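Local coordinates for protein oxidoreductase, 2OG-Fe(II) oxygenase family (Burkholderia pseudomallei, PDB 6N1F) that binds a ferric ion in a two-histidine, one-carboxylate site and probably acts as an iron-dependent, 2-oxoglutarate-type oxidoreductase, at residues A[150-155]-A[209-214]; A[179-184]-A[191-196]; A[144-149]-A[217-222]; A[168-173]-A[198-203]. All blocks are in the same frame, centred on the assembly; numbering follows the deposited sequence.

Interaction 1 of 4, residues A[150-155]-A[209-214]; sequences SFIGMH and HEVRTV. With FE (Fe (III) ion), chain E.
Residues 150-155 and 209-214 run antiparallel, pairing I152 with V211 and H155 with H209, and a beta bulge at the corner of M154 shifts the register by one between these pairs. The imidazoles of H155 and H209 project from the same face of the ladder and converge on the ferric ion, which H209 NE2 binds at 2.2 Å and H155 NE2 at 2.5 Å. The planes stand 78° apart, the rings meeting obliquely with centroids 4.6 Å from each other. In both histidines CG sits between the backbone N and the carbonyl carbon (chi1 70° in H155, 60° in H209), which lifts the two rings off the strands on the same side. A hydrogen bond of 3.0 Å from H155 ND1 to G153 O, lying in the ring plane, fixes the rotation of the H155 imidazole. Away from the metal, I152 and V211 lie side by side, with I152 CG1 3.9 Å from V211 CB, and both reach M146. At the far end V214 N donates to S150 O over 2.9 Å, while S150 OG turns back to L147 O. D157 supplies the carboxylate of the site, and water 1 is a further ligand, 2.5 Å from the iron. With ND1 of H155 used as a donor, NE2 keeps its lone pair for the metal, as in the facial triad of 2-oxoglutarate oxygenases.

Interaction 2 of 4, residues A[179-184]-A[191-196]; sequences GEFVVH and NVFAPA
F181 and F193 face each other across an antiparallel hydrogen-bonded pair, F181 N reaching F193 O and F193 N reaching F181 O, each at 2.9 Å. A second such pair joins V183 and N191, where N191 N to V183 O measures 2.8 Å, and between them V182 and V192 form the non-hydrogen-bonded pair. A CA-H...O contact of 3.4 Å from V182 CA to N191 O adds to this ladder. The apolar contacts divide between two faces. On one, F181 CD2 and F193 CD2 are 4.4 Å apart; the F181 ring swings away from its own backbone N (chi1 179°), whereas the F193 ring stays beside its N (chi1 -63°) and presents its edge to F181 O, with CD2 3.7 Å from that oxygen. On the other face V182 CG2 and V192 CG2 are 4.3 Å apart, and at the end of the ladder V192 CG1 lies 3.9 Å from E180 CB. F193 stacks on F29, and F181 continues to the ring of the iron ligand H209 and to I201 and T203 of the opposing sheet. This is a beta hairpin in the smaller sheet of the double-stranded beta-helix, the jelly-roll fold of 2-oxoglutarate oxygenases, with F181 turned into the interior beside the iron site.

Interaction 3 of 4, residues A[144-149]-A[217-222]; sequences NRMLKD and NERTSL
R145 and E218 reach for one another across one face of the ladder between 144-149 and 217-222, forming a salt bridge whose weak hydrogen bond runs 3.3 Å from R145 NE to E218 OE1. The guanidinium and carboxylate planes are turned 70° against each other, with the carboxylate at the guanidinium edge. R145 is extended from CG to NE, its CG opposite the backbone N (chi1 179°), which carries the charged group along the strand to E218, two positions from its cross-strand neighbour T220. L147 CD2 lies over one face of the R145 guanidinium, 3.8 Å above its plane and offset toward the rim, and also packs beside E218 CB. The two strands, 137-147 and 218-227, are antiparallel neighbours within the larger sheet of the double-stranded beta-helix, and M146 and R219 form a hydrogen-bonded pair between them, with M146 N to R219 O at 2.7 Å. On the opposite face the selenomethionine M146 and R219 lie side by side, pointing the same way, and M146 SE meets R219 NH1 and R219 CD, both at 3.9 Å. R219 is buried, and its guanidinium has several partners: NE donates to G179 O, while NH1 gives a 3.2 Å hydrogen bond to water 2. That water also donates to N144 O and is hydrogen-bonded to S221 OG, tying R219 to the next hydrogen-bonded pair, N144 with S221. N144 OD1 turns instead to Q142. Toward the exposed end, water 3 bridges K148 N and N217 O, accepting from the first and donating to the second at 2.7 Å.

Interaction 4 of 4, residues A[168-173]-A[198-203]; sequences VVIQLG and GTVIVT
V168, I170, V200 and V202 pack on one face of the ladder between 168-173 and 198-203. V200 occupies the middle of this cluster: its CG1 is 3.7 Å from V168 CG1, while its CG2 lies 4.1 Å from I170 CG1. The two branches thus serve different partners, CG1 being opposite the backbone N (chi1 176°) and crossing V168, and CG2 running alongside I170. V169 and I201 meet more loosely on the other face, CB to CB at 4.4 Å. Their backbones form a hydrogen-bonded pair, with I201 N to V169 O at 2.8 Å, and V200 CA approaches the same oxygen at 3.1 Å in a CA-H...O contact. Water 4 donates both to V169 O and to T199 OG1, adding a third interaction to that carbonyl. Nearer the edge, Q171 N donates to T199 O, and G198 N closes the ladder with a 2.8 Å bond to Q171 O; T199 OG1 is also hydrogen-bonded to A196 O. Strand 166-171 lies between 200-204 and 218-227 in the larger sheet, strand 48-51 flanks 200-204 on its other side, and F126 of helix 120-130 covers V168 and V202.

Interactions 2 and 4 are buried and largely apolar, whereas interactions 1 and 3 are partly exposed: interaction 1 carries two of the three protein ligands of the iron, and interaction 3 an inter-strand salt bridge. The contacts divide between two sheets: strands 208-211 and 181-184 are neighbours in the smaller one, joining interactions 1 and 2, while 218-227 and 166-171 are neighbours in the larger one, joining 3 and 4. P195 of interaction 2 packs on Q171 of interaction 4, and V214 of interaction 1 meets D149 of interaction 3 backbone to backbone. Along the chain the contacts are nested, interaction 3 enclosing 1, which encloses 4, which in turn encloses interaction 2, a hairpin.

Interaction 1 of 4, residues A[150-155]-A[209-214]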
# COMPACT_ATOMS: atom_id res chain seq x y z
N SER A 150 -11.34 -14.32 -1.57
CA SER A 150 -11.57 -12.89 -1.52
C SER A 150 -10.90 -12.20 -2.71
O SER A 150 -10.02 -12.76 -3.37
CB SER A 150 -11.04 -12.31 -0.20
OG SER A 150 -9.65 -12.53 -0.08
N PHE A 151 -11.32 -10.97 -2.96
CA PHE A 151 -10.74 -10.12 -3.99
C PHE A 151 -11.08 -8.67 -3.67
O PHE A 151 -11.93 -8.39 -2.82
CB PHE A 151 -11.24 -10.50 -5.39
CG PHE A 151 -12.73 -10.40 -5.55
CD1 PHE A 151 -13.33 -9.20 -5.90
CD2 PHE A 151 -13.53 -11.51 -5.38
CE1 PHE A 151 -14.70 -9.11 -6.05
CE2 PHE A 151 -14.91 -11.43 -5.52
CZ PHE A 151 -15.49 -10.23 -5.86
N ILE A 152 -10.41 -7.75 -4.36
CA ILE A 152 -10.76 -6.34 -4.33
C ILE A 152 -11.13 -5.94 -5.74
O ILE A 152 -10.25 -5.83 -6.60
CB ILE A 152 -9.63 -5.45 -3.81
CG1 ILE A 152 -9.14 -5.93 -2.46
CG2 ILE A 152 -10.12 -4.01 -3.72
CD1 ILE A 152 -10.18 -5.80 -1.40
N GLY A 153 -12.42 -5.72 -5.98
CA GLY A 153 -12.86 -5.31 -7.30
C GLY A 153 -12.31 -3.95 -7.69
O GLY A 153 -11.78 -3.19 -6.88
N MSE A 154 -12.44 -3.66 -8.97
CA MSE A 154 -11.96 -2.42 -9.57
C MSE A 154 -12.39 -1.15 -8.82
O MSE A 154 -13.56 -1.01 -8.47
CB MSE A 154 -12.46 -2.33 -11.01
CG MSE A 154 -11.73 -1.32 -11.82
SE MSE A 154 -10.01 -2.04 -12.34
CE MSE A 154 -10.62 -2.93 -13.98
N HIS A 155 -11.45 -0.22 -8.58
CA HIS A 155 -11.80 1.01 -7.89
C HIS A 155 -10.68 2.03 -8.03
O HIS A 155 -9.59 1.74 -8.55
CB HIS A 155 -12.07 0.76 -6.41
CG HIS A 155 -10.85 0.41 -5.63
ND1 HIS A 155 -10.29 -0.85 -5.65
CD2 HIS A 155 -10.05 1.16 -4.83
CE1 HIS A 155 -9.22 -0.87 -4.88
NE2 HIS A 155 -9.05 0.34 -4.37
N HIS A 209 -7.34 0.19 -10.00
CA HIS A 209 -6.58 -1.01 -9.67
C HIS A 209 -7.43 -1.97 -8.85
O HIS A 209 -8.51 -1.63 -8.37
CB HIS A 209 -5.29 -0.68 -8.91
CG HIS A 209 -5.53 0.03 -7.61
ND1 HIS A 209 -5.21 1.36 -7.43
CD2 HIS A 209 -6.05 -0.40 -6.44
CE1 HIS A 209 -5.52 1.71 -6.20
NE2 HIS A 209 -6.03 0.66 -5.58
N GLU A 210 -6.91 -3.19 -8.68
CA GLU A 210 -7.68 -4.27 -8.09
C GLU A 210 -6.72 -5.34 -7.60
O GLU A 210 -5.58 -5.45 -8.07
CB GLU A 210 -8.64 -4.89 -9.10
CG GLU A 210 -7.90 -5.73 -10.12
CD GLU A 210 -8.80 -6.49 -11.09
OE1 GLU A 210 -9.91 -6.90 -10.68
OE2 GLU A 210 -8.39 -6.68 -12.25
N VAL A 211 -7.22 -6.17 -6.70
CA VAL A 211 -6.51 -7.38 -6.29
C VAL A 211 -7.34 -8.56 -6.77
O VAL A 211 -8.54 -8.64 -6.48
CB VAL A 211 -6.30 -7.40 -4.76
CG1 VAL A 211 -5.51 -8.64 -4.37
CG2 VAL A 211 -5.58 -6.12 -4.29
N ARG A 212 -6.71 -9.46 -7.52
CA ARG A 212 -7.44 -10.60 -8.06
C ARG A 212 -7.58 -11.69 -7.01
O ARG A 212 -6.94 -11.67 -5.95
CB ARG A 212 -6.77 -11.14 -9.33
CG ARG A 212 -6.78 -10.12 -10.44
CD ARG A 212 -6.27 -10.67 -11.75
NE ARG A 212 -6.57 -9.75 -12.84
CZ ARG A 212 -6.01 -9.80 -14.05
NH1 ARG A 212 -5.09 -10.72 -14.32
NH2 ARG A 212 -6.37 -8.93 -14.97
N THR A 213 -8.45 -12.65 -7.32
CA THR A 213 -8.90 -13.65 -6.36
C THR A 213 -7.73 -14.30 -5.65
O THR A 213 -6.75 -14.71 -6.28
CB THR A 213 -9.73 -14.71 -7.09
OG1 THR A 213 -10.70 -14.05 -7.90
CG2 THR A 213 -10.44 -15.61 -6.10
N VAL A 214 -7.84 -14.40 -4.33
CA VAL A 214 -6.87 -15.14 -3.53
C VAL A 214 -7.18 -16.62 -3.68
O VAL A 214 -8.30 -17.06 -3.42
CB VAL A 214 -6.92 -14.71 -2.06
CG1 VAL A 214 -5.96 -15.56 -1.25
CG2 VAL A 214 -6.53 -13.24 -1.93
FE FE E . -6.71 0.75 -3.53
O HOH W 1 -6.36 -1.68 -2.96

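Interaction 2 of 4, residues A[179-184]-A[191-196]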
# COMPACT_ATOMS: atom_id res chain seq x y z
N GLY A 179 -4.12 -13.54 -5.95
CA GLY A 179 -3.94 -12.29 -5.22
C GLY A 179 -3.07 -11.26 -5.90
O GLY A 179 -2.42 -10.45 -5.22
N GLU A 180 -3.03 -11.25 -7.23
CA GLU A 180 -2.22 -10.26 -7.92
C GLU A 180 -2.80 -8.85 -7.76
O GLU A 180 -4.02 -8.64 -7.78
CB GLU A 180 -2.07 -10.60 -9.40
CG GLU A 180 -1.36 -11.92 -9.67
CD GLU A 180 -2.32 -13.09 -9.70
OE1 GLU A 180 -3.50 -12.87 -9.35
OE2 GLU A 180 -1.90 -14.21 -10.08
N PHE A 181 -1.91 -7.89 -7.59
CA PHE A 181 -2.28 -6.49 -7.63
C PHE A 181 -2.24 -6.04 -9.09
O PHE A 181 -1.18 -6.09 -9.72
CB PHE A 181 -1.32 -5.70 -6.75
CG PHE A 181 -1.59 -4.26 -6.73
CD1 PHE A 181 -2.61 -3.76 -5.94
CD2 PHE A 181 -0.85 -3.39 -7.51
CE1 PHE A 181 -2.89 -2.41 -5.94
CE2 PHE A 181 -1.12 -2.04 -7.50
CZ PHE A 181 -2.14 -1.55 -6.72
N VAL A 182 -3.39 -5.65 -9.64
CA VAL A 182 -3.50 -5.31 -11.05
C VAL A 182 -3.93 -3.86 -11.20
O VAL A 182 -4.97 -3.46 -10.67
CB VAL A 182 -4.49 -6.23 -11.78
CG1 VAL A 182 -4.48 -5.91 -13.25
CG2 VAL A 182 -4.12 -7.69 -11.53
N VAL A 183 -3.15 -3.10 -11.97
CA VAL A 183 -3.43 -1.71 -12.32
C VAL A 183 -3.92 -1.65 -13.76
O VAL A 183 -3.35 -2.30 -14.64
CB VAL A 183 -2.18 -0.83 -12.15
CG1 VAL A 183 -2.50 0.63 -12.43
CG2 VAL A 183 -1.57 -1.01 -10.78
N HIS A 184 -4.95 -0.82 -13.99
CA HIS A 184 -5.59 -0.67 -15.29
C HIS A 184 -5.50 0.78 -15.78
O HIS A 184 -6.50 1.51 -15.80
CB HIS A 184 -7.06 -1.09 -15.21
CG HIS A 184 -7.24 -2.55 -14.91
ND1 HIS A 184 -7.60 -3.46 -15.86
CD2 HIS A 184 -7.10 -3.24 -13.75
CE1 HIS A 184 -7.69 -4.66 -15.32
NE2 HIS A 184 -7.38 -4.56 -14.04
N ASN A 191 -1.35 -3.85 -15.89
CA ASN A 191 -0.05 -4.14 -15.28
C ASN A 191 -0.24 -5.06 -14.08
O ASN A 191 -0.86 -4.67 -13.09
CB ASN A 191 0.65 -2.84 -14.87
CG ASN A 191 0.78 -1.87 -16.02
OD1 ASN A 191 0.93 -2.28 -17.16
ND2 ASN A 191 0.72 -0.58 -15.72
N VAL A 192 0.32 -6.27 -14.15
CA VAL A 192 0.08 -7.32 -13.17
C VAL A 192 1.31 -7.47 -12.28
O VAL A 192 2.42 -7.65 -12.78
CB VAL A 192 -0.24 -8.66 -13.86
CG1 VAL A 192 -0.46 -9.76 -12.82
CG2 VAL A 192 -1.45 -8.51 -14.75
N PHE A 193 1.09 -7.44 -10.97
CA PHE A 193 2.16 -7.57 -9.99
C PHE A 193 1.81 -8.69 -9.03
O PHE A 193 0.78 -8.61 -8.34
CB PHE A 193 2.38 -6.27 -9.20
CG PHE A 193 2.82 -5.12 -10.05
CD1 PHE A 193 4.15 -4.75 -10.11
CD2 PHE A 193 1.89 -4.40 -10.78
CE1 PHE A 193 4.53 -3.69 -10.90
CE2 PHE A 193 2.26 -3.36 -11.57
CZ PHE A 193 3.60 -2.99 -11.64
N ALA A 194 2.65 -9.72 -8.99
CA ALA A 194 2.54 -10.82 -8.04
C ALA A 194 3.50 -10.56 -6.89
O ALA A 194 4.72 -10.61 -7.09
CB ALA A 194 2.88 -12.15 -8.71
N PRO A 195 3.04 -10.27 -5.70
CA PRO A 195 3.96 -9.85 -4.65
C PRO A 195 4.34 -11.01 -3.76
O PRO A 195 3.55 -11.93 -3.57
CB PRO A 195 3.16 -8.79 -3.89
CG PRO A 195 1.76 -9.33 -3.96
CD PRO A 195 1.64 -10.12 -5.27
N ALA A 196 5.56 -10.99 -3.24
CA ALA A 196 6.01 -11.98 -2.28
C ALA A 196 6.24 -11.30 -0.94
O ALA A 196 6.18 -10.07 -0.82
CB ALA A 196 7.28 -12.68 -2.78

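Interaction 3 of 4, residues A[144-149]-A[217-222]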
# COMPACT_ATOMS: atom_id res chain seq x y z
N ASN A 144 -4.68 -5.37 5.74
CA ASN A 144 -5.76 -6.12 5.10
C ASN A 144 -5.39 -7.59 5.09
O ASN A 144 -4.37 -7.97 4.50
CB ASN A 144 -5.99 -5.65 3.67
CG ASN A 144 -6.61 -4.29 3.61
OD1 ASN A 144 -7.20 -3.83 4.58
ND2 ASN A 144 -6.49 -3.64 2.46
N ARG A 145 -6.22 -8.42 5.70
CA ARG A 145 -6.01 -9.86 5.74
C ARG A 145 -7.06 -10.52 4.85
O ARG A 145 -8.24 -10.61 5.21
CB ARG A 145 -6.07 -10.36 7.17
CG ARG A 145 -5.87 -11.86 7.31
CD ARG A 145 -5.76 -12.22 8.78
NE ARG A 145 -6.17 -13.60 9.01
CZ ARG A 145 -7.38 -13.95 9.44
NH1 ARG A 145 -8.30 -13.02 9.68
NH2 ARG A 145 -7.66 -15.23 9.62
N MSE A 146 -6.62 -10.99 3.68
CA MSE A 146 -7.54 -11.48 2.66
C MSE A 146 -7.52 -12.99 2.62
O MSE A 146 -6.46 -13.61 2.44
CB MSE A 146 -7.17 -10.91 1.28
CG MSE A 146 -7.19 -9.38 1.19
SE MSE A 146 -6.69 -8.79 -0.60
CE MSE A 146 -8.14 -9.57 -1.64
N LEU A 147 -8.69 -13.59 2.81
CA LEU A 147 -8.80 -15.03 2.89
C LEU A 147 -9.04 -15.61 1.49
O LEU A 147 -9.26 -14.88 0.52
CB LEU A 147 -9.93 -15.41 3.84
CG LEU A 147 -9.83 -14.75 5.20
CD1 LEU A 147 -11.01 -15.15 6.06
CD2 LEU A 147 -8.54 -15.14 5.87
N LYS A 148 -8.99 -16.95 1.41
CA LYS A 148 -9.18 -17.63 0.13
C LYS A 148 -10.50 -17.22 -0.50
O LYS A 148 -11.53 -17.18 0.18
CB LYS A 148 -9.15 -19.14 0.33
CG LYS A 148 -9.14 -19.93 -0.96
CD LYS A 148 -8.96 -21.42 -0.67
CE LYS A 148 -9.24 -22.27 -1.90
NZ LYS A 148 -10.45 -21.80 -2.62
N ASP A 149 -10.45 -16.89 -1.79
CA ASP A 149 -11.58 -16.52 -2.65
C ASP A 149 -12.01 -15.07 -2.43
O ASP A 149 -12.97 -14.63 -3.07
CB ASP A 149 -12.79 -17.44 -2.48
CG ASP A 149 -12.47 -18.87 -2.81
OD1 ASP A 149 -11.95 -19.12 -3.93
OD2 ASP A 149 -12.72 -19.75 -1.96
N ASN A 217 -4.50 -20.21 0.99
CA ASN A 217 -4.30 -19.71 2.35
C ASN A 217 -4.85 -18.30 2.55
O ASN A 217 -6.07 -18.11 2.60
CB ASN A 217 -2.82 -19.76 2.73
CG ASN A 217 -2.60 -19.71 4.24
OD1 ASN A 217 -3.51 -20.02 5.02
ND2 ASN A 217 -1.41 -19.31 4.65
N GLU A 218 -3.97 -17.31 2.67
CA GLU A 218 -4.39 -15.96 2.99
C GLU A 218 -3.30 -14.99 2.55
O GLU A 218 -2.14 -15.36 2.40
CB GLU A 218 -4.67 -15.80 4.49
CG GLU A 218 -3.44 -15.81 5.36
CD GLU A 218 -3.74 -15.58 6.83
OE1 GLU A 218 -4.76 -16.12 7.32
OE2 GLU A 218 -2.97 -14.86 7.49
N ARG A 219 -3.71 -13.74 2.33
CA ARG A 219 -2.82 -12.71 1.82
C ARG A 219 -2.95 -11.51 2.74
O ARG A 219 -4.06 -10.99 2.94
CB ARG A 219 -3.18 -12.36 0.36
CG ARG A 219 -2.45 -11.17 -0.29
CD ARG A 219 -3.34 -10.66 -1.42
NE ARG A 219 -2.67 -9.94 -2.49
CZ ARG A 219 -2.56 -8.62 -2.56
NH1 ARG A 219 -3.08 -7.84 -1.60
NH2 ARG A 219 -1.96 -8.06 -3.60
N THR A 220 -1.83 -11.09 3.33
CA THR A 220 -1.79 -10.06 4.36
C THR A 220 -0.87 -8.94 3.91
O THR A 220 0.28 -9.18 3.56
CB THR A 220 -1.29 -10.63 5.68
OG1 THR A 220 -2.05 -11.80 6.01
CG2 THR A 220 -1.43 -9.59 6.79
N SER A 221 -1.38 -7.71 3.93
CA SER A 221 -0.60 -6.59 3.42
C SER A 221 -0.85 -5.35 4.26
O SER A 221 -1.97 -5.11 4.71
CB SER A 221 -0.96 -6.31 1.95
OG SER A 221 -2.33 -6.00 1.79
N LEU A 222 0.21 -4.57 4.47
CA LEU A 222 0.11 -3.25 5.10
C LEU A 222 -0.05 -2.21 4.00
O LEU A 222 0.82 -2.07 3.13
CB LEU A 222 1.35 -2.96 5.95
CG LEU A 222 1.27 -1.84 6.98
CD1 LEU A 222 2.50 -1.91 7.85
CD2 LEU A 222 1.17 -0.49 6.35
O HOH W 2 -3.90 -8.70 1.33
O HOH W 3 -8.46 -18.83 3.52

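Interaction 4 of 4, residues A[168-173]-A[198-203]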
# COMPACT_ATOMS: atom_id res chain seq x y z
N VAL A 168 1.20 2.88 -0.81
CA VAL A 168 2.31 1.98 -0.51
C VAL A 168 1.73 0.72 0.11
O VAL A 168 0.85 0.80 0.98
CB VAL A 168 3.35 2.62 0.44
CG1 VAL A 168 4.47 1.65 0.67
CG2 VAL A 168 3.89 3.89 -0.17
N VAL A 169 2.22 -0.43 -0.34
CA VAL A 169 1.71 -1.73 0.10
C VAL A 169 2.87 -2.63 0.41
O VAL A 169 3.68 -2.93 -0.47
CB VAL A 169 0.81 -2.38 -0.95
CG1 VAL A 169 0.20 -3.63 -0.37
CG2 VAL A 169 -0.26 -1.42 -1.37
N ILE A 170 2.94 -3.09 1.65
CA ILE A 170 3.99 -4.00 2.12
C ILE A 170 3.37 -5.37 2.24
O ILE A 170 2.35 -5.54 2.92
CB ILE A 170 4.54 -3.55 3.47
CG1 ILE A 170 4.94 -2.08 3.42
CG2 ILE A 170 5.72 -4.43 3.89
CD1 ILE A 170 5.49 -1.59 4.73
N GLN A 171 3.99 -6.37 1.61
CA GLN A 171 3.42 -7.72 1.61
C GLN A 171 3.95 -8.47 2.82
O GLN A 171 5.16 -8.72 2.92
CB GLN A 171 3.73 -8.48 0.33
CG GLN A 171 3.04 -9.86 0.23
CD GLN A 171 1.51 -9.76 0.29
OE1 GLN A 171 0.84 -10.64 0.85
NE2 GLN A 171 0.96 -8.69 -0.27
N LEU A 172 3.05 -8.82 3.71
CA LEU A 172 3.37 -9.59 4.89
C LEU A 172 2.91 -11.02 4.78
O LEU A 172 3.09 -11.80 5.72
CB LEU A 172 2.74 -8.94 6.13
CG LEU A 172 3.26 -7.54 6.47
CD1 LEU A 172 2.50 -6.96 7.66
CD2 LEU A 172 4.76 -7.56 6.73
N GLY A 173 2.33 -11.39 3.65
CA GLY A 173 1.79 -12.73 3.51
C GLY A 173 2.89 -13.71 3.18
O GLY A 173 3.59 -13.55 2.18
N GLY A 198 7.70 -9.42 1.97
CA GLY A 198 8.75 -8.44 2.02
C GLY A 198 8.82 -7.50 0.83
O GLY A 198 9.53 -6.50 0.91
N THR A 199 8.11 -7.78 -0.26
CA THR A 199 8.07 -6.81 -1.34
C THR A 199 7.14 -5.66 -0.97
O THR A 199 6.28 -5.76 -0.09
CB THR A 199 7.59 -7.42 -2.67
OG1 THR A 199 6.22 -7.82 -2.57
CG2 THR A 199 8.46 -8.61 -3.09
N VAL A 200 7.32 -4.55 -1.68
CA VAL A 200 6.61 -3.30 -1.44
C VAL A 200 6.20 -2.75 -2.80
O VAL A 200 7.04 -2.59 -3.69
CB VAL A 200 7.50 -2.29 -0.69
CG1 VAL A 200 6.79 -0.96 -0.54
CG2 VAL A 200 7.91 -2.84 0.67
N ILE A 201 4.92 -2.46 -2.96
CA ILE A 201 4.40 -1.87 -4.19
C ILE A 201 4.14 -0.40 -3.91
O ILE A 201 3.62 -0.04 -2.84
CB ILE A 201 3.13 -2.61 -4.67
CG1 ILE A 201 3.49 -4.06 -5.04
CG2 ILE A 201 2.46 -1.90 -5.88
CD1 ILE A 201 2.29 -5.02 -5.31
N VAL A 202 4.58 0.47 -4.82
CA VAL A 202 4.29 1.89 -4.77
C VAL A 202 3.53 2.21 -6.03
O VAL A 202 3.94 1.81 -7.13
CB VAL A 202 5.56 2.75 -4.66
CG1 VAL A 202 5.19 4.22 -4.52
CG2 VAL A 202 6.42 2.30 -3.48
N THR A 203 2.39 2.87 -5.90
CA THR A 203 1.58 3.11 -7.09
C THR A 203 0.91 4.46 -6.99
O THR A 203 0.61 4.95 -5.89
CB THR A 203 0.56 1.96 -7.31
OG1 THR A 203 -0.22 2.25 -8.47
CG2 THR A 203 -0.36 1.79 -6.13
O HOH W 4 3.86 -5.78 -2.00